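Local coordinates for EtuB protein (Clostridium kluyveri DSM 555, PDB 3IO0) that is a trimeric shell protein, with two BMC domains in each chain, that probably forms part of a bacterial microcompartment associated with ethanol utilisation, at residues T65-E71 / I84-A90. Coordinates in Å, arbitrary orientation, origin at the centre of the assembly. Numbering follows the deposited sequence.
Sequences TEVATIE and IFIVLKA
A classic beta bulge marks this antiparallel pair in the five-stranded sheet of the first BMC domain, where 66-71, the strand outermost within this chain, lies beside 84-90, the axes running at 142°. E66 and K89 pair through E66 N to K89 O (2.9 Å) and K89 N to E66 O (2.8 Å). A68 takes alpha-region backbone angles (phi/psi -83/-51), so that A68 N (2.7 Å) and T69 N (3.2 Å) both donate to V87 O, slipping the register by one. Hydrogen bonds V87 N to T69 O, E71 N to F85 O and F85 N to E71 O follow, each 2.9 Å. V67, I70, I86 and L88 share one face, where V67 and I70 meet helix 132-138 and L88 meets helix 50-61. On the other, T69 OG1 (chi1 t) donates to E71 OE2 (3.0 Å; E71 chi1 m, chi2 t). Backbone bonding thus absorbs the extra residue, while E71 OE1, hydrogen-bonded to S177 OG of a neighbouring subunit, links this strand to the trimer interface.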
ATOM      1  N   THR A  65      22.365  -5.703  22.008  1.00 51.26           N
ATOM      2  CA  THR A  65      21.327  -6.214  21.116  1.00 51.43           C
ATOM      3  C   THR A  65      21.761  -6.316  19.643  1.00 51.72           C
ATOM      4  O   THR A  65      22.792  -5.774  19.230  1.00 51.91           O
ATOM      5  CB  THR A  65      20.057  -5.380  21.238  1.00 51.31           C
ATOM      6  OG1 THR A  65      20.410  -3.996  21.192  1.00 51.20           O
ATOM      7  CG2 THR A  65      19.366  -5.666  22.560  1.00 51.19           C
ATOM      8  N   GLU A  66      20.980  -7.045  18.857  1.00 51.67           N
ATOM      9  CA  GLU A  66      21.229  -7.151  17.425  1.00 51.41           C
ATOM     10  C   GLU A  66      19.907  -6.979  16.682  1.00 50.85           C
ATOM     11  O   GLU A  66      18.837  -6.970  17.299  1.00 50.79           O
ATOM     12  CB  GLU A  66      21.875  -8.484  17.086  1.00 51.59           C
ATOM     13  CG  GLU A  66      23.289  -8.644  17.593  1.00 53.23           C
ATOM     14  CD  GLU A  66      23.960  -9.893  17.030  1.00 56.26           C
ATOM     15  OE1 GLU A  66      23.293 -10.954  16.957  1.00 57.34           O
ATOM     16  OE2 GLU A  66      25.155  -9.812  16.656  1.00 57.05           O
ATOM     17  N   VAL A  67      19.982  -6.826  15.364  1.00 49.92           N
ATOM     18  CA  VAL A  67      18.800  -6.521  14.581  1.00 48.85           C
ATOM     19  C   VAL A  67      18.271  -7.788  13.924  1.00 48.53           C
ATOM     20  O   VAL A  67      18.945  -8.403  13.098  1.00 48.66           O
ATOM     21  CB  VAL A  67      19.104  -5.429  13.541  1.00 48.81           C
ATOM     22  CG1 VAL A  67      17.965  -5.293  12.545  1.00 48.66           C
ATOM     23  CG2 VAL A  67      19.391  -4.094  14.236  1.00 48.15           C
ATOM     24  N   ALA A  68      17.068  -8.189  14.313  1.00 48.01           N
ATOM     25  CA  ALA A  68      16.432  -9.362  13.736  1.00 47.50           C
ATOM     26  C   ALA A  68      15.760  -8.990  12.421  1.00 47.22           C
ATOM     27  O   ALA A  68      15.985  -9.629  11.400  1.00 47.39           O
ATOM     28  CB  ALA A  68      15.434  -9.957  14.706  1.00 47.42           C
ATOM     29  N   THR A  69      14.947  -7.942  12.430  1.00 46.73           N
ATOM     30  CA  THR A  69      14.267  -7.547  11.211  1.00 46.51           C
ATOM     31  C   THR A  69      13.845  -6.084  11.229  1.00 46.26           C
ATOM     32  O   THR A  69      13.434  -5.568  12.264  1.00 46.52           O
ATOM     33  CB  THR A  69      13.061  -8.488  10.907  1.00 46.41           C
ATOM     34  OG1 THR A  69      12.543  -8.199   9.610  1.00 46.80           O
ATOM     35  CG2 THR A  69      11.955  -8.309  11.907  1.00 46.39           C
ATOM     36  N   ILE A  70      13.980  -5.413  10.086  1.00 45.82           N
ATOM     37  CA  ILE A  70      13.435  -4.067   9.908  1.00 45.39           C
ATOM     38  C   ILE A  70      12.543  -4.072   8.672  1.00 45.50           C
ATOM     39  O   ILE A  70      13.039  -4.233   7.567  1.00 45.38           O
ATOM     40  CB  ILE A  70      14.543  -3.023   9.701  1.00 45.18           C
ATOM     41  CG1 ILE A  70      15.583  -3.105  10.815  1.00 44.44           C
ATOM     42  CG2 ILE A  70      13.945  -1.620   9.578  1.00 45.06           C
ATOM     43  CD1 ILE A  70      16.923  -2.522  10.426  1.00 44.14           C
ATOM     44  N   GLU A  71      11.238  -3.893   8.860  1.00 45.84           N
ATOM     45  CA  GLU A  71      10.282  -3.885   7.748  1.00 46.34           C
ATOM     46  C   GLU A  71       9.411  -2.627   7.732  1.00 46.75           C
ATOM     47  O   GLU A  71       9.116  -2.046   8.784  1.00 46.92           O
ATOM     48  CB  GLU A  71       9.406  -5.128   7.796  1.00 46.19           C
ATOM     49  CG  GLU A  71      10.193  -6.405   8.024  1.00 47.29           C
ATOM     50  CD  GLU A  71       9.348  -7.664   7.955  1.00 48.96           C
ATOM     51  OE1 GLU A  71       8.349  -7.687   7.203  1.00 49.96           O
ATOM     52  OE2 GLU A  71       9.693  -8.639   8.653  1.00 49.84           O
ATOM     53  N   ILE A  84       6.375   1.390  10.400  1.00 45.28           N
ATOM     54  CA  ILE A  84       7.647   0.846  10.924  1.00 44.88           C
ATOM     55  C   ILE A  84       7.551  -0.390  11.831  1.00 44.78           C
ATOM     56  O   ILE A  84       6.726  -0.438  12.745  1.00 45.26           O
ATOM     57  CB  ILE A  84       8.588   1.939  11.499  1.00 44.72           C
ATOM     58  CG1 ILE A  84       9.947   1.354  11.875  1.00 45.21           C
ATOM     59  CG2 ILE A  84       7.986   2.613  12.676  1.00 44.66           C
ATOM     60  CD1 ILE A  84      10.832   0.991  10.700  1.00 45.09           C
ATOM     61  N   PHE A  85       8.398  -1.383  11.559  1.00 44.32           N
ATOM     62  CA  PHE A  85       8.430  -2.612  12.349  1.00 44.09           C
ATOM     63  C   PHE A  85       9.859  -3.099  12.552  1.00 44.27           C
ATOM     64  O   PHE A  85      10.486  -3.645  11.638  1.00 44.08           O
ATOM     65  CB  PHE A  85       7.574  -3.691  11.699  1.00 43.97           C
ATOM     66  CG  PHE A  85       7.576  -5.009  12.430  1.00 43.78           C
ATOM     67  CD1 PHE A  85       6.991  -5.129  13.688  1.00 43.66           C
ATOM     68  CD2 PHE A  85       8.128  -6.144  11.840  1.00 43.12           C
ATOM     69  CE1 PHE A  85       6.975  -6.361  14.364  1.00 43.01           C
ATOM     70  CE2 PHE A  85       8.123  -7.366  12.501  1.00 43.22           C
ATOM     71  CZ  PHE A  85       7.539  -7.476  13.770  1.00 43.27           C
ATOM     72  N   ILE A  86      10.363  -2.883  13.766  1.00 44.38           N
ATOM     73  CA  ILE A  86      11.745  -3.179  14.116  1.00 44.16           C
ATOM     74  C   ILE A  86      11.766  -4.238  15.198  1.00 44.59           C
ATOM     75  O   ILE A  86      11.095  -4.093  16.227  1.00 44.77           O
ATOM     76  CB  ILE A  86      12.467  -1.919  14.614  1.00 43.75           C
ATOM     77  CG1 ILE A  86      12.569  -0.896  13.485  1.00 43.71           C
ATOM     78  CG2 ILE A  86      13.846  -2.259  15.134  1.00 43.13           C
ATOM     79  CD1 ILE A  86      12.891   0.509  13.948  1.00 44.42           C
ATOM     80  N   VAL A  87      12.515  -5.313  14.952  1.00 44.83           N
ATOM     81  CA  VAL A  87      12.703  -6.365  15.943  1.00 45.31           C
ATOM     82  C   VAL A  87      14.181  -6.507  16.256  1.00 45.83           C
ATOM     83  O   VAL A  87      14.992  -6.746  15.365  1.00 46.02           O
ATOM     84  CB  VAL A  87      12.090  -7.726  15.504  1.00 45.21           C
ATOM     85  CG1 VAL A  87      12.359  -8.799  16.530  1.00 44.59           C
ATOM     86  CG2 VAL A  87      10.597  -7.594  15.322  1.00 45.34           C
ATOM     87  N   LEU A  88      14.509  -6.336  17.534  1.00 46.41           N
ATOM     88  CA  LEU A  88      15.853  -6.523  18.047  1.00 46.92           C
ATOM     89  C   LEU A  88      15.924  -7.848  18.792  1.00 47.90           C
ATOM     90  O   LEU A  88      14.971  -8.214  19.487  1.00 48.34           O
ATOM     91  CB  LEU A  88      16.202  -5.392  19.008  1.00 46.53           C
ATOM     92  CG  LEU A  88      16.067  -3.955  18.518  1.00 45.69           C
ATOM     93  CD1 LEU A  88      16.396  -2.977  19.633  1.00 43.83           C
ATOM     94  CD2 LEU A  88      16.969  -3.739  17.318  1.00 45.65           C
ATOM     95  N   LYS A  89      17.040  -8.562  18.648  1.00 48.93           N
ATOM     96  CA  LYS A  89      17.242  -9.836  19.339  1.00 50.03           C
ATOM     97  C   LYS A  89      18.363  -9.782  20.374  1.00 51.14           C
ATOM     98  O   LYS A  89      19.351  -9.052  20.214  1.00 51.51           O
ATOM     99  CB  LYS A  89      17.486 -10.967  18.342  1.00 49.78           C
ATOM    100  CG  LYS A  89      18.712 -10.807  17.459  1.00 49.93           C
ATOM    101  CD  LYS A  89      18.899 -12.038  16.574  1.00 50.13           C
ATOM    102  CE  LYS A  89      20.109 -11.911  15.668  1.00 49.97           C
ATOM    103  NZ  LYS A  89      19.995 -12.861  14.540  1.00 50.13           N
ATOM    104  N   ALA A  90      18.197 -10.565  21.438  1.00 52.41           N
ATOM    105  CA  ALA A  90      19.138 -10.597  22.561  1.00 53.51           C
ATOM    106  C   ALA A  90      19.080 -11.949  23.233  1.00 54.31           C
ATOM    107  O   ALA A  90      18.045 -12.612  23.204  1.00 54.56           O
ATOM    108  CB  ALA A  90      18.805  -9.506  23.575  1.00 53.37           C
TER